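Local structure of techylectin-5A (Tachypleus tridentatus, 1JC9) at residues Y79-M82 with G88-V91; G212-D217 with N223-Y228; C219-L224 with K246-S251. The protein is a secreted lectin of horseshoe crab innate immunity that recognises acetyl groups on cell surfaces and agglutinates bacteria and human erythrocytes. All coordinates share one frame; numbering follows the deposited sequence.

Interaction 1 of 3, residues Y79-M82 with G88-V91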
# COMPACT_ATOMS: atom_id res chain seq x y z
N TYR A 79 -10.76 -1.17 6.52
CA TYR A 79 -11.50 -0.02 6.07
C TYR A 79 -11.95 -0.29 4.65
O TYR A 79 -11.14 -0.65 3.78
CB TYR A 79 -10.64 1.25 6.10
CG TYR A 79 -11.45 2.48 5.81
CD1 TYR A 79 -11.78 2.84 4.50
CD2 TYR A 79 -11.95 3.27 6.85
CE1 TYR A 79 -12.58 3.95 4.23
CE2 TYR A 79 -12.75 4.38 6.59
CZ TYR A 79 -13.06 4.71 5.29
OH TYR A 79 -13.85 5.80 5.04
N CYS A 80 -13.24 -0.13 4.42
CA CYS A 80 -13.81 -0.36 3.10
C CYS A 80 -14.16 0.96 2.41
O CYS A 80 -14.89 1.78 2.96
CB CYS A 80 -15.09 -1.19 3.21
SG CYS A 80 -14.89 -2.89 3.82
N ASP A 81 -13.61 1.16 1.22
CA ASP A 81 -13.91 2.34 0.43
C ASP A 81 -15.05 1.88 -0.47
O ASP A 81 -14.84 1.10 -1.40
CB ASP A 81 -12.70 2.74 -0.42
CG ASP A 81 -13.02 3.82 -1.43
OD1 ASP A 81 -14.21 4.19 -1.59
OD2 ASP A 81 -12.07 4.31 -2.09
N MET A 82 -16.27 2.35 -0.19
CA MET A 82 -17.43 1.95 -0.97
C MET A 82 -17.85 3.01 -1.99
O MET A 82 -18.91 2.90 -2.60
CB MET A 82 -18.61 1.66 -0.04
CG MET A 82 -18.31 0.60 1.01
SD MET A 82 -17.75 -0.93 0.24
CE MET A 82 -18.65 -2.14 1.22
N GLY A 88 -16.37 -1.41 -2.89
CA GLY A 88 -15.92 -2.78 -2.69
C GLY A 88 -14.42 -2.90 -2.52
O GLY A 88 -13.88 -4.00 -2.58
N TRP A 89 -13.75 -1.77 -2.30
CA TRP A 89 -12.30 -1.76 -2.13
C TRP A 89 -11.87 -1.95 -0.68
O TRP A 89 -12.42 -1.32 0.22
CB TRP A 89 -11.69 -0.44 -2.62
CG TRP A 89 -11.93 -0.11 -4.07
CD1 TRP A 89 -12.93 0.67 -4.58
CD2 TRP A 89 -11.12 -0.52 -5.19
NE1 TRP A 89 -12.80 0.77 -5.94
CE2 TRP A 89 -11.70 0.05 -6.34
CE3 TRP A 89 -9.97 -1.31 -5.32
CZ2 TRP A 89 -11.16 -0.14 -7.63
CZ3 TRP A 89 -9.44 -1.50 -6.60
CH2 TRP A 89 -10.04 -0.92 -7.73
N THR A 90 -10.90 -2.83 -0.46
CA THR A 90 -10.39 -3.06 0.88
C THR A 90 -9.11 -2.24 0.93
O THR A 90 -8.19 -2.48 0.16
CB THR A 90 -10.05 -4.54 1.13
OG1 THR A 90 -11.23 -5.34 0.95
CG2 THR A 90 -9.53 -4.75 2.55
N VAL A 91 -9.07 -1.25 1.82
CA VAL A 91 -7.89 -0.39 1.91
C VAL A 91 -6.80 -1.07 2.72
O VAL A 91 -7.06 -1.58 3.81
CB VAL A 91 -8.26 0.97 2.54
CG1 VAL A 91 -7.05 1.88 2.57
CG2 VAL A 91 -9.40 1.62 1.75
O HOH W 1 -8.01 -1.55 6.25

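Interaction 2 of 3, residues G212-D217 with N223-Y228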
# COMPACT_ATOMS: atom_id res chain seq x y z
N GLY A 212 11.54 4.02 4.20
CA GLY A 212 10.31 3.27 4.36
C GLY A 212 10.46 1.76 4.30
O GLY A 212 11.57 1.24 4.25
N GLY A 213 9.33 1.07 4.36
CA GLY A 213 9.29 -0.37 4.24
C GLY A 213 8.67 -0.51 2.86
O GLY A 213 7.52 -0.12 2.67
N TRP A 214 9.40 -1.07 1.91
CA TRP A 214 8.89 -1.16 0.55
C TRP A 214 9.62 -2.26 -0.21
O TRP A 214 10.60 -2.82 0.28
CB TRP A 214 9.13 0.20 -0.13
CG TRP A 214 8.28 0.52 -1.32
CD1 TRP A 214 8.70 0.66 -2.62
CD2 TRP A 214 6.88 0.80 -1.33
NE1 TRP A 214 7.65 1.03 -3.42
CE2 TRP A 214 6.52 1.12 -2.66
CE3 TRP A 214 5.89 0.83 -0.33
CZ2 TRP A 214 5.21 1.46 -3.02
CZ3 TRP A 214 4.59 1.16 -0.70
CH2 TRP A 214 4.26 1.47 -2.03
N TRP A 215 9.13 -2.57 -1.41
CA TRP A 215 9.76 -3.58 -2.26
C TRP A 215 10.83 -2.86 -3.07
O TRP A 215 10.75 -2.76 -4.30
CB TRP A 215 8.72 -4.21 -3.18
CG TRP A 215 7.63 -4.96 -2.46
CD1 TRP A 215 7.66 -6.27 -2.05
CD2 TRP A 215 6.37 -4.43 -2.01
NE1 TRP A 215 6.50 -6.58 -1.37
CE2 TRP A 215 5.69 -5.47 -1.33
CE3 TRP A 215 5.76 -3.17 -2.11
CZ2 TRP A 215 4.43 -5.29 -0.76
CZ3 TRP A 215 4.50 -2.99 -1.53
CH2 TRP A 215 3.85 -4.05 -0.87
N TYR A 216 11.83 -2.34 -2.37
CA TYR A 216 12.92 -1.59 -2.99
C TYR A 216 13.74 -2.36 -4.01
O TYR A 216 14.02 -3.55 -3.84
CB TYR A 216 13.85 -1.03 -1.92
CG TYR A 216 13.24 0.08 -1.09
CD1 TYR A 216 12.89 1.30 -1.69
CD2 TYR A 216 13.06 -0.06 0.28
CE1 TYR A 216 12.36 2.34 -0.93
CE2 TYR A 216 12.53 0.99 1.05
CZ TYR A 216 12.19 2.18 0.43
OH TYR A 216 11.69 3.23 1.17
N ASP A 217 14.14 -1.65 -5.07
CA ASP A 217 14.95 -2.21 -6.15
C ASP A 217 16.34 -1.57 -6.09
O ASP A 217 17.22 -2.06 -5.39
CB ASP A 217 14.30 -1.91 -7.50
CG ASP A 217 15.07 -2.49 -8.67
OD1 ASP A 217 14.70 -2.20 -9.83
OD2 ASP A 217 16.04 -3.25 -8.43
N ASN A 223 7.53 5.58 -3.50
CA ASN A 223 7.97 5.39 -2.11
C ASN A 223 6.88 5.86 -1.15
O ASN A 223 7.12 6.68 -0.27
CB ASN A 223 9.26 6.22 -1.92
CG ASN A 223 9.98 5.92 -0.62
OD1 ASN A 223 10.21 4.76 -0.28
ND2 ASN A 223 10.37 6.97 0.10
N LEU A 224 5.68 5.31 -1.32
CA LEU A 224 4.52 5.69 -0.52
C LEU A 224 4.62 5.54 1.00
O LEU A 224 3.86 6.18 1.73
CB LEU A 224 3.28 4.97 -1.05
CG LEU A 224 2.55 5.69 -2.19
CD1 LEU A 224 3.53 6.40 -3.12
CD2 LEU A 224 1.70 4.70 -2.95
N ASN A 225 5.55 4.72 1.48
CA ASN A 225 5.73 4.57 2.92
C ASN A 225 6.89 5.43 3.40
O ASN A 225 7.44 5.19 4.48
CB ASN A 225 5.98 3.11 3.30
CG ASN A 225 4.73 2.26 3.18
OD1 ASN A 225 3.60 2.76 3.25
ND2 ASN A 225 4.91 0.95 3.02
N GLY A 226 7.26 6.44 2.61
CA GLY A 226 8.36 7.31 2.98
C GLY A 226 7.97 8.39 3.98
O GLY A 226 6.87 8.37 4.53
N LEU A 227 8.88 9.33 4.21
CA LEU A 227 8.63 10.43 5.15
C LEU A 227 7.50 11.32 4.67
O LEU A 227 7.34 11.54 3.47
CB LEU A 227 9.89 11.28 5.33
CG LEU A 227 11.17 10.58 5.81
CD1 LEU A 227 12.27 11.61 6.00
CD2 LEU A 227 10.92 9.85 7.12
N TYR A 228 6.71 11.82 5.61
CA TYR A 228 5.60 12.71 5.28
C TYR A 228 6.16 14.12 5.25
O TYR A 228 6.13 14.82 6.27
CB TYR A 228 4.51 12.62 6.35
CG TYR A 228 3.20 13.24 5.89
CD1 TYR A 228 2.30 12.50 5.13
CD2 TYR A 228 2.91 14.57 6.16
CE1 TYR A 228 1.13 13.07 4.65
CE2 TYR A 228 1.73 15.16 5.68
CZ TYR A 228 0.85 14.41 4.92
OH TYR A 228 -0.29 14.98 4.42

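Interaction 3 of 3, residues C219-L224 with K246-S251. With NAG (2-acetamido-2-deoxy-beta-D-glucopyranose), chain B.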
# COMPACT_ATOMS: atom_id res chain seq x y z
N CYS A 219 16.79 2.46 -6.33
CA CYS A 219 16.02 1.90 -5.24
C CYS A 219 14.51 1.94 -5.48
O CYS A 219 13.80 0.98 -5.15
CB CYS A 219 16.33 2.66 -3.95
SG CYS A 219 17.95 2.32 -3.20
N HIS A 220 14.01 3.04 -6.04
CA HIS A 220 12.57 3.15 -6.28
C HIS A 220 12.13 4.22 -7.26
O HIS A 220 12.91 5.09 -7.65
CB HIS A 220 11.85 3.43 -4.96
CG HIS A 220 11.97 4.85 -4.50
ND1 HIS A 220 11.33 5.89 -5.14
CD2 HIS A 220 12.67 5.40 -3.48
CE1 HIS A 220 11.64 7.03 -4.54
NE2 HIS A 220 12.46 6.76 -3.53
N GLU A 221 10.86 4.13 -7.65
CA GLU A 221 10.22 5.11 -8.52
C GLU A 221 8.97 5.55 -7.75
O GLU A 221 8.38 6.59 -8.04
CB GLU A 221 9.84 4.50 -9.87
CG GLU A 221 11.05 4.08 -10.70
CD GLU A 221 10.77 4.08 -12.19
OE1 GLU A 221 9.81 3.42 -12.63
OE2 GLU A 221 11.52 4.75 -12.92
N SER A 222 8.58 4.75 -6.76
CA SER A 222 7.44 5.06 -5.88
C SER A 222 7.91 4.74 -4.46
O SER A 222 8.61 3.75 -4.24
CB SER A 222 6.19 4.25 -6.25
OG SER A 222 6.43 2.86 -6.25
N ASN A 223 7.53 5.58 -3.50
CA ASN A 223 7.97 5.39 -2.11
C ASN A 223 6.88 5.86 -1.15
O ASN A 223 7.12 6.68 -0.27
CB ASN A 223 9.26 6.22 -1.92
CG ASN A 223 9.98 5.92 -0.62
OD1 ASN A 223 10.21 4.76 -0.28
ND2 ASN A 223 10.37 6.97 0.10
N LEU A 224 5.68 5.31 -1.32
CA LEU A 224 4.52 5.69 -0.52
C LEU A 224 4.62 5.54 1.00
O LEU A 224 3.86 6.18 1.73
CB LEU A 224 3.28 4.97 -1.05
CG LEU A 224 2.55 5.69 -2.19
CD1 LEU A 224 3.53 6.40 -3.12
CD2 LEU A 224 1.70 4.70 -2.95
N LYS A 246 4.96 13.42 -10.04
CA LYS A 246 5.59 14.60 -9.43
C LYS A 246 7.11 14.59 -9.28
O LYS A 246 7.67 15.49 -8.65
CB LYS A 246 4.95 14.86 -8.07
CG LYS A 246 3.46 15.14 -8.10
CD LYS A 246 3.18 16.49 -8.74
CE LYS A 246 1.73 16.91 -8.56
NZ LYS A 246 1.47 18.26 -9.12
N GLY A 247 7.79 13.59 -9.83
CA GLY A 247 9.23 13.53 -9.72
C GLY A 247 9.75 12.99 -8.39
O GLY A 247 9.06 12.23 -7.70
N TYR A 248 10.97 13.37 -8.02
CA TYR A 248 11.58 12.91 -6.78
C TYR A 248 11.67 13.96 -5.67
O TYR A 248 12.29 13.71 -4.63
CB TYR A 248 12.98 12.36 -7.04
CG TYR A 248 13.02 10.98 -7.66
CD1 TYR A 248 12.30 9.93 -7.10
CD2 TYR A 248 13.83 10.72 -8.77
CE1 TYR A 248 12.39 8.64 -7.62
CE2 TYR A 248 13.93 9.44 -9.29
CZ TYR A 248 13.21 8.40 -8.71
OH TYR A 248 13.33 7.13 -9.20
N HIS A 249 11.05 15.12 -5.87
CA HIS A 249 11.11 16.18 -4.86
C HIS A 249 9.73 16.68 -4.45
O HIS A 249 9.56 17.86 -4.15
CB HIS A 249 11.95 17.34 -5.38
CG HIS A 249 13.42 17.06 -5.42
ND1 HIS A 249 14.24 17.21 -4.32
CD2 HIS A 249 14.22 16.60 -6.42
CE1 HIS A 249 15.47 16.86 -4.64
NE2 HIS A 249 15.49 16.49 -5.90
N TYR A 250 8.75 15.78 -4.42
CA TYR A 250 7.40 16.14 -4.04
C TYR A 250 6.74 15.00 -3.26
O TYR A 250 6.47 13.93 -3.82
CB TYR A 250 6.58 16.48 -5.29
CG TYR A 250 5.27 17.19 -5.00
CD1 TYR A 250 4.17 16.49 -4.50
CD2 TYR A 250 5.14 18.56 -5.20
CE1 TYR A 250 2.98 17.14 -4.21
CE2 TYR A 250 3.94 19.22 -4.91
CZ TYR A 250 2.87 18.51 -4.42
OH TYR A 250 1.69 19.16 -4.11
N SER A 251 6.51 15.24 -1.98
CA SER A 251 5.90 14.26 -1.10
C SER A 251 4.38 14.46 -1.10
O SER A 251 3.88 15.43 -0.52
CB SER A 251 6.45 14.43 0.32
OG SER A 251 5.96 13.43 1.21
C1 NAG B . 16.80 6.08 -10.02
C2 NAG B . 17.49 6.04 -8.58
C3 NAG B . 18.97 6.55 -8.72
C4 NAG B . 19.66 5.56 -9.63
C5 NAG B . 18.93 5.57 -11.02
C6 NAG B . 19.56 4.57 -12.00
C7 NAG B . 16.07 6.31 -6.64
C8 NAG B . 15.29 7.14 -5.66
N2 NAG B . 16.75 6.93 -7.67
O1 NAG B . 15.41 5.62 -10.01
O3 NAG B . 19.64 6.53 -7.46
O4 NAG B . 21.07 5.96 -9.81
O5 NAG B . 17.52 5.20 -10.92
O6 NAG B . 18.74 4.72 -13.20
O7 NAG B . 16.07 5.07 -6.47

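Interaction 1 of 3, residues Y79-M82 with G88-V91
The antiparallel beta hairpin of strands 76-81 and 89-95, part of the fibrinogen-like domain, ends in a G1 beta bulge where Gly-88 and Trp-89 both face Asp-81. Between the strands, Val-91 N donates to Tyr-79 O over 2.9 Å. Asp-81 and Trp-89 form a hydrogen-bonded pair, with Asp-81 N reaching Trp-89 O at 2.9 Å, while the return bond from Trp-89 N to Asp-81 O is longer, 3.2 Å. Cys-80 and Thr-90 form a non-hydrogen-bonded pair; Cys-80 is disulfide-linked to Cys-49, whose N also bonds Thr-90 OG1, so helix 49-54 is tied to this face. The other face carries Tyr-79, Asp-81, Trp-89 and Val-91. There Val-91 CG2 sits at the edge of the Tyr-79 ring, 3.8 Å from Tyr-79 CD1, the two side chains running alongside each other. The buried carboxylate of Asp-81 turns to Thr-84 and to Lys-258 of strand 250-261, and Trp-89 NE1 is held by Thr-84 O. Gly-88 has a positive phi of 85°, the conformation usual at the first position of a G1 bulge, and its N makes a weak bond to Met-82 SD at 3.5 Å.

Interaction 2 of 3, residues G212-D217 with N223-Y228
Asn-225 and Trp-214 meet at about a right angle, the amide plane standing 87° from the indole, and with Gly-213 they make the close-packed half of a contact between two irregular segments of one long loop. Asn-225 ND2 lies at the edge of the indole, 3.5 Å from Trp-214 CE3, and donates to Gly-213 O at 2.8 Å along a nearly straight path (173°) within its own amide plane. Gln-93 takes the other end of this amide, at OD1, which helps fix its rotation. Leu-224 CB packs on Trp-214 CH2 at 3.8 Å, and Trp-215 CE3 lies over the face of the indole opposite Leu-224 N. A second polar link joins Tyr-216 OH to Asn-223 OD1 at 2.6 Å, in the carbonyl plane; with CG anti to the backbone N (chi1 -169°), Asn-223 can also offer ND2 to Tyr-210 O and Gly-239 O. Beyond the type I turn from Asn-223 to Gly-226 the contact slackens: Leu-227 and Tyr-228 diverge from the first segment and are partly exposed, as is Asp-217. Side-chain hydrogen bonds thus join two segments lacking helix or strand; as Tyr-216 packs on Tyr-210 and Asn-223 on His-220, they probably help position these ligand-binding residues.

Interaction 3 of 3, residues C219-L224 with K246-S251
Tyr-248 and His-220, which bury most of the surface in this contact, form part of the pocket for the acetyl group of N-acetylglucosamine. Tyr-248 contributes most: its OH donates to His-220 O at 2.6 Å, in the carbonyl plane, and accepts from O1 of the sugar at 2.7 Å. The hydroxyl is therefore gripped from two partners, and the bond to His-220 O probably helps orient it for the sugar. The two side chains run antiparallel past one another, their ring planes 78° apart in an oblique arrangement, and the CE1 atoms of His-220 and Tyr-248 approach to 3.6 Å. His-220 CG lies between the backbone N and the carbonyl carbon (chi1 77°), which sets one face of the imidazole under the acetyl methyl, with C8 of the sugar 3.6 Å from His-220 NE2. The opposite face rests on Asn-223 CB, and NE2 is hydrogen-bonded to Ala-237 O, so the ring is held on both faces and at its rim. A face of the Tyr-248 ring also looks onto C8. The acetyl oxygen O7 is fixed by two backbone amides, Cys-219 N at 2.7 Å and His-220 N at 2.9 Å, the former belonging to a cis peptide bond. Glu-221 plays a lesser part, its CG passing 4.1 Å from Tyr-248 OH while its carboxylate forms a salt bridge with Arg-243. Arg-186 and Tyr-236 also bond the sugar. The disulfide from Cys-219 to Cys-206 ties the loop 219-224 to helix 206-210, whereas Tyr-248 lies in the connection from helix 243-246 to strand 250-261.

Interaction 1 lies on the opposite side of the chain's centre from the other two, about 25 Å from interaction 3 between centres, yet interactions 1 and 3 reach the same sheet, through the neighbouring strands 89-95 and 250-261. Interaction 1 is a buried contact held mainly by backbone bonds between strands. Interaction 2, equally buried, relies on side-chain amides and a tyrosine hydroxyl in a loop without strands. Interaction 3 buries much less surface, is only partly enclosed, and shares polar groups, the Tyr-248 hydroxyl and the backbone of 219-220, with the sugar. The last two share Asn-223 and Leu-224 and touch again where Trp-214 NE1 comes within 3.0 Å of Ser-222 O, so the packing of interaction 2 continues into the loop that lines the pocket.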